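Local coordinates for protein ubiquitin-conjugating enzyme E2 U (Homo sapiens, PDB 1YRV) that catalyses the covalent attachment of ubiquitin to other proteins, accepting it from an E1 enzyme as a thioester on a cysteine, at residues N64-G69 with R150-D155; I109-N114 with L128-V133. All blocks are in the same frame, centred on the assembly; numbering follows the deposited sequence.

Contact 1: residues N64-G69 with R150-D155; sequences NSVWQG and RILVKD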
loop_
_atom_site.group_PDB
_atom_site.type_symbol
_atom_site.label_atom_id
_atom_site.label_comp_id
_atom_site.label_asym_id
_atom_site.label_seq_id
_atom_site.Cartn_x
_atom_site.Cartn_y
_atom_site.Cartn_z
ATOM N N ASN A 64 -1.224 6.906 16.756
ATOM C CA ASN A 64 -0.591 8.151 17.138
ATOM C C ASN A 64 -0.016 8.850 15.898
ATOM O O ASN A 64 1.047 9.468 15.934
ATOM C CB ASN A 64 0.504 7.895 18.205
ATOM C CG ASN A 64 -0.037 7.207 19.475
ATOM O OD1 ASN A 64 0.090 5.990 19.637
ATOM N ND2 ASN A 64 -0.647 7.991 20.367
ATOM N N SER A 65 -0.730 8.736 14.789
ATOM C CA SER A 65 -0.304 9.371 13.555
ATOM C C SER A 65 -1.471 10.229 13.068
ATOM O O SER A 65 -2.629 10.059 13.492
ATOM C CB SER A 65 0.049 8.315 12.483
ATOM O OG SER A 65 -1.109 7.613 12.050
ATOM N N VAL A 66 -1.156 11.142 12.163
ATOM C CA VAL A 66 -2.169 12.003 11.599
ATOM C C VAL A 66 -3.381 11.237 11.061
ATOM O O VAL A 66 -4.511 11.742 11.106
ATOM C CB VAL A 66 -1.593 12.842 10.483
ATOM C CG1 VAL A 66 -2.600 13.883 10.081
ATOM C CG2 VAL A 66 -0.301 13.484 10.947
ATOM N N TRP A 67 -3.155 10.016 10.578
ATOM C CA TRP A 67 -4.232 9.200 10.026
ATOM C C TRP A 67 -4.896 8.278 11.021
ATOM O O TRP A 67 -5.542 7.310 10.616
ATOM C CB TRP A 67 -3.732 8.360 8.850
ATOM C CG TRP A 67 -3.413 9.183 7.656
ATOM C CD1 TRP A 67 -4.200 9.401 6.546
ATOM C CD2 TRP A 67 -2.237 9.960 7.474
ATOM N NE1 TRP A 67 -3.568 10.275 5.694
ATOM C CE2 TRP A 67 -2.367 10.629 6.240
ATOM C CE3 TRP A 67 -1.076 10.156 8.243
ATOM C CZ2 TRP A 67 -1.387 11.481 5.755
ATOM C CZ3 TRP A 67 -0.092 11.015 7.755
ATOM C CH2 TRP A 67 -0.260 11.665 6.516
ATOM N N GLN A 68 -4.746 8.563 12.309
ATOM C CA GLN A 68 -5.375 7.732 13.325
ATOM C C GLN A 68 -6.882 7.738 13.131
ATOM O O GLN A 68 -7.512 8.792 13.111
ATOM C CB GLN A 68 -5.017 8.229 14.727
ATOM C CG GLN A 68 -3.741 7.611 15.279
ATOM C CD GLN A 68 -3.821 7.330 16.769
ATOM O OE1 GLN A 68 -3.794 8.243 17.590
ATOM N NE2 GLN A 68 -3.933 6.059 17.120
ATOM N N GLY A 69 -7.457 6.552 12.971
ATOM C CA GLY A 69 -8.888 6.453 12.770
ATOM C C GLY A 69 -9.267 6.416 11.300
ATOM O O GLY A 69 -10.421 6.174 10.949
ATOM N N ARG A 150 2.742 21.025 3.055
ATOM C CA ARG A 150 2.711 22.353 3.632
ATOM C C ARG A 150 1.673 22.434 4.774
ATOM O O ARG A 150 2.008 22.797 5.894
ATOM C CB ARG A 150 2.385 23.347 2.527
ATOM C CG ARG A 150 2.362 24.764 2.949
ATOM C CD ARG A 150 2.470 25.608 1.718
ATOM N NE ARG A 150 1.243 25.626 0.924
ATOM C CZ ARG A 150 1.117 26.374 -0.170
ATOM N NH1 ARG A 150 2.147 27.121 -0.580
ATOM N NH2 ARG A 150 -0.046 26.444 -0.810
ATOM N N ILE A 151 0.426 22.073 4.502
ATOM C CA ILE A 151 -0.611 22.138 5.531
ATOM C C ILE A 151 -0.340 21.218 6.703
ATOM O O ILE A 151 -0.730 21.500 7.850
ATOM C CB ILE A 151 -1.978 21.766 4.972
ATOM C CG1 ILE A 151 -2.501 22.934 4.143
ATOM C CG2 ILE A 151 -2.946 21.394 6.119
ATOM C CD1 ILE A 151 -3.825 22.664 3.483
ATOM N N LEU A 152 0.289 20.088 6.400
ATOM C CA LEU A 152 0.619 19.103 7.413
ATOM C C LEU A 152 1.629 19.696 8.377
ATOM O O LEU A 152 1.460 19.622 9.596
ATOM C CB LEU A 152 1.198 17.857 6.741
ATOM C CG LEU A 152 1.785 16.780 7.657
ATOM C CD1 LEU A 152 0.840 16.506 8.816
ATOM C CD2 LEU A 152 2.022 15.510 6.836
ATOM N N VAL A 153 2.679 20.284 7.808
ATOM C CA VAL A 153 3.736 20.903 8.595
ATOM C C VAL A 153 3.176 21.856 9.666
ATOM O O VAL A 153 3.376 21.661 10.873
ATOM C CB VAL A 153 4.704 21.669 7.680
ATOM C CG1 VAL A 153 5.769 22.362 8.521
ATOM C CG2 VAL A 153 5.343 20.697 6.693
ATOM N N LYS A 154 2.465 22.881 9.230
ATOM C CA LYS A 154 1.887 23.830 10.164
ATOM C C LYS A 154 0.460 23.427 10.475
ATOM O O LYS A 154 -0.341 23.263 9.578
ATOM C CB LYS A 154 1.902 25.228 9.556
ATOM C CG LYS A 154 2.981 26.138 10.124
ATOM C CD LYS A 154 2.477 26.866 11.373
ATOM C CE LYS A 154 2.170 25.900 12.526
ATOM N NZ LYS A 154 1.661 26.629 13.727
ATOM N N ASP A 155 0.132 23.254 11.741
ATOM C CA ASP A 155 -1.234 22.894 12.090
ATOM C C ASP A 155 -1.668 21.535 11.541
ATOM O O ASP A 155 -2.463 21.449 10.605
ATOM C CB ASP A 155 -2.205 23.959 11.577
ATOM C CG ASP A 155 -3.560 23.879 12.247
ATOM O OD1 ASP A 155 -3.986 22.750 12.598
ATOM O OD2 ASP A 155 -4.191 24.947 12.410
#
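L152 reaches from the last turn of helix 146-153 to V66 and W67, the two middle residues of a tight turn between strands 54-60 and 71-77. The contact is small, burying 93 Å² in all, and it is made by carbon atoms. R150 to V153 form the last turn of the helix, and I151 turns its side chain to I162 of helix 156-166 instead of to the beta turn. L152 comes next and sends out its two methyls as a fork. CG stands anti to the backbone N (chi1 172°), which carries the branch away from the helix. L152 CD1 lies 3.9 Å from V66 CG2, the two side chains crossing obliquely. L152 CD2 goes to the tryptophan, 4.5 Å from W67 CH2 at the far end of the indole, a looser approach oblique to the ring plane. The receiving side is a type I beta turn from S65 to Q68, closed by the bond from Q68 N to S65 O at 2.8 Å. At its corners V66 aims directly at the helix, whereas W67 gets nearer through the end of its long ring system. After V153 the helix ends: K154 is the first residue off helical angles, and K154 N keeps a weak 3.4 Å bond to R150 O. D155 then serves as N-cap of the following helix, its OD1 accepting from L158 N. Around this junction P98 and L140 also touch L152, while W67 meets the rings of H97 and F72. Helix 156-166 lies against both middle residues of the turn, with Y159 and R160 on V66 and L163 on W67, so helices 146-153 and 156-166 both meet the loop that joins strands 54-60 and 71-77.

Contact 2: residues I109-N114 with L128-V133; sequences IDFLDN and LLALQV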
loop_
_atom_site.group_PDB
_atom_site.type_symbol
_atom_site.label_atom_id
_atom_site.label_comp_id
_atom_site.label_asym_id
_atom_site.label_seq_id
_atom_site.Cartn_x
_atom_site.Cartn_y
_atom_site.Cartn_z
ATOM N N ILE A 109 6.854 5.199 -2.667
ATOM C CA ILE A 109 7.469 4.321 -1.701
ATOM C C ILE A 109 8.731 3.806 -2.336
ATOM O O ILE A 109 8.685 3.247 -3.426
ATOM C CB ILE A 109 6.572 3.108 -1.413
ATOM C CG1 ILE A 109 5.226 3.573 -0.866
ATOM C CG2 ILE A 109 7.284 2.161 -0.457
ATOM C CD1 ILE A 109 5.335 4.438 0.360
ATOM N N ASP A 110 9.850 3.956 -1.656
ATOM C CA ASP A 110 11.107 3.480 -2.219
ATOM C C ASP A 110 11.173 2.055 -2.759
ATOM O O ASP A 110 11.506 1.854 -3.932
ATOM C CB ASP A 110 12.229 3.665 -1.212
ATOM C CG ASP A 110 12.661 5.080 -1.135
ATOM O OD1 ASP A 110 13.899 5.328 -1.035
ATOM O OD2 ASP A 110 11.745 5.952 -1.178
ATOM N N PHE A 111 10.883 1.081 -1.901
ATOM C CA PHE A 111 10.941 -0.313 -2.294
ATOM C C PHE A 111 9.958 -0.662 -3.382
ATOM O O PHE A 111 9.950 -1.784 -3.889
ATOM C CB PHE A 111 10.744 -1.227 -1.088
ATOM C CG PHE A 111 9.331 -1.322 -0.605
ATOM C CD1 PHE A 111 8.423 -2.195 -1.200
ATOM C CD2 PHE A 111 8.921 -0.577 0.490
ATOM C CE1 PHE A 111 7.097 -2.334 -0.696
ATOM C CE2 PHE A 111 7.608 -0.695 1.009
ATOM C CZ PHE A 111 6.699 -1.577 0.411
ATOM N N LEU A 112 9.160 0.321 -3.775
ATOM C CA LEU A 112 8.189 0.102 -4.813
ATOM C C LEU A 112 8.608 0.777 -6.092
ATOM O O LEU A 112 8.325 0.281 -7.182
ATOM C CB LEU A 112 6.826 0.625 -4.386
ATOM C CG LEU A 112 6.033 -0.183 -3.362
ATOM C CD1 LEU A 112 4.674 0.460 -3.305
ATOM C CD2 LEU A 112 5.878 -1.671 -3.767
ATOM N N ASP A 113 9.322 1.888 -5.953
ATOM C CA ASP A 113 9.746 2.682 -7.107
ATOM C C ASP A 113 11.218 2.607 -7.394
ATOM O O ASP A 113 11.648 2.872 -8.508
ATOM C CB ASP A 113 9.396 4.153 -6.892
ATOM C CG ASP A 113 7.987 4.345 -6.402
ATOM O OD1 ASP A 113 7.117 3.562 -6.800
ATOM O OD2 ASP A 113 7.747 5.282 -5.623
ATOM N N ASN A 114 12.000 2.269 -6.387
ATOM C CA ASN A 114 13.425 2.182 -6.609
ATOM C C ASN A 114 13.806 0.708 -6.730
ATOM O O ASN A 114 13.701 -0.036 -5.765
ATOM C CB ASN A 114 14.162 2.837 -5.449
ATOM C CG ASN A 114 15.638 2.981 -5.719
ATOM O OD1 ASN A 114 16.212 2.280 -6.565
ATOM N ND2 ASN A 114 16.277 3.870 -4.978
ATOM N N LEU A 128 2.282 -5.043 3.309
ATOM C CA LEU A 128 1.134 -4.461 3.978
ATOM C C LEU A 128 1.564 -3.717 5.253
ATOM O O LEU A 128 1.158 -2.576 5.457
ATOM C CB LEU A 128 0.088 -5.552 4.255
ATOM C CG LEU A 128 -0.543 -6.218 3.008
ATOM C CD1 LEU A 128 -1.623 -7.289 3.347
ATOM C CD2 LEU A 128 -1.201 -5.099 2.181
ATOM N N LEU A 129 2.403 -4.334 6.089
ATOM C CA LEU A 129 2.860 -3.666 7.300
ATOM C C LEU A 129 3.715 -2.480 6.910
ATOM O O LEU A 129 3.551 -1.394 7.466
ATOM C CB LEU A 129 3.676 -4.608 8.205
ATOM C CG LEU A 129 3.012 -5.942 8.631
ATOM C CD1 LEU A 129 4.012 -6.797 9.366
ATOM C CD2 LEU A 129 1.761 -5.688 9.510
ATOM N N ALA A 130 4.625 -2.645 5.951
ATOM C CA ALA A 130 5.456 -1.499 5.583
ATOM C C ALA A 130 4.589 -0.334 5.111
ATOM O O ALA A 130 4.808 0.818 5.527
ATOM C CB ALA A 130 6.494 -1.868 4.492
ATOM N N LEU A 131 3.613 -0.622 4.251
ATOM C CA LEU A 131 2.693 0.414 3.739
ATOM C C LEU A 131 2.036 1.173 4.885
ATOM O O LEU A 131 1.994 2.399 4.897
ATOM C CB LEU A 131 1.595 -0.231 2.878
ATOM C CG LEU A 131 1.601 -0.056 1.345
ATOM C CD1 LEU A 131 2.983 0.013 0.819
ATOM C CD2 LEU A 131 0.833 -1.209 0.725
ATOM N N GLN A 132 1.503 0.430 5.838
ATOM C CA GLN A 132 0.865 1.040 6.988
ATOM C C GLN A 132 1.762 2.063 7.658
ATOM O O GLN A 132 1.366 3.195 7.831
ATOM C CB GLN A 132 0.472 -0.036 7.992
ATOM C CG GLN A 132 -0.215 0.521 9.194
ATOM C CD GLN A 132 -0.731 -0.569 10.127
ATOM O OE1 GLN A 132 0.036 -1.212 10.844
ATOM N NE2 GLN A 132 -2.037 -0.802 10.093
ATOM N N VAL A 133 2.982 1.677 8.006
ATOM C CA VAL A 133 3.872 2.609 8.666
ATOM C C VAL A 133 4.280 3.796 7.822
ATOM O O VAL A 133 4.233 4.939 8.285
ATOM C CB VAL A 133 5.139 1.928 9.132
ATOM C CG1 VAL A 133 6.042 2.944 9.822
ATOM C CG2 VAL A 133 4.777 0.781 10.079
#
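F111 spans from the short helix 110-113 to A130 and L131 on helix 124-135. Its CB heads toward the longer helix, and a chi1 of 76° places CG over the backbone, flanked by N and C, from which the ring extends to helix 124-135. Further out along the ring the contact begins at F111 CE2, 3.8 Å from A130 CB. At the tip, F111 CZ lies 4.1 Å from both A130 CB and L131 CD1, so the end of the ring fits where the two neighbouring side chains of the helix part. Both carbons meet the phenyl obliquely, and the phenylalanine and L131 side chains run at about a right angle to each other. Elsewhere the ring stacks on Y122 and touches M134, which also touches I109.

This is the UBC fold of E2 enzymes, in which a short helical turn directly follows the active-site cysteine. Here that cysteine is predicted to be C108, and the L112 side chain lies about 8 Å from its side chain. The turn is held from within: D113 N donates to I109 O at 2.9 Å, and OD2 of D113 folds back to accept a weak bond from the N of I109, the N-cap residue, at 3.1 Å with a bent angle of 130°.

The CB of L131 leaves its backbone pointing neither at nor away from the short helix, yet the end of the side chain comes nearer. Its first torsion, -108°, is not a staggered one, and L131 CD1 ends up shared between the phenylalanine tip and L112 CD1, the latter a loose 4.5 Å away. L131 also touches I59 of strand 54-60, while P86 touches L112 from a loop.

Overall arrangement
The two contacts lie within one UBC core, the conjugating domain of a longer protein, with centres about 19 Å apart and nearest atoms about 7 Å apart, so they do not touch. Along the chain the order is 64-69, 109-114, 128-133, 150-155: both segments of contact 2 fall between those of contact 1. Contact 2 sits near the centre of the chain, joining the turn after the predicted catalytic cysteine to helix 124-135. Contact 1 is peripheral, away from that site, tying helix 146-153, the next helix, to the loop between the second and third strands of the four-stranded antiparallel sheet.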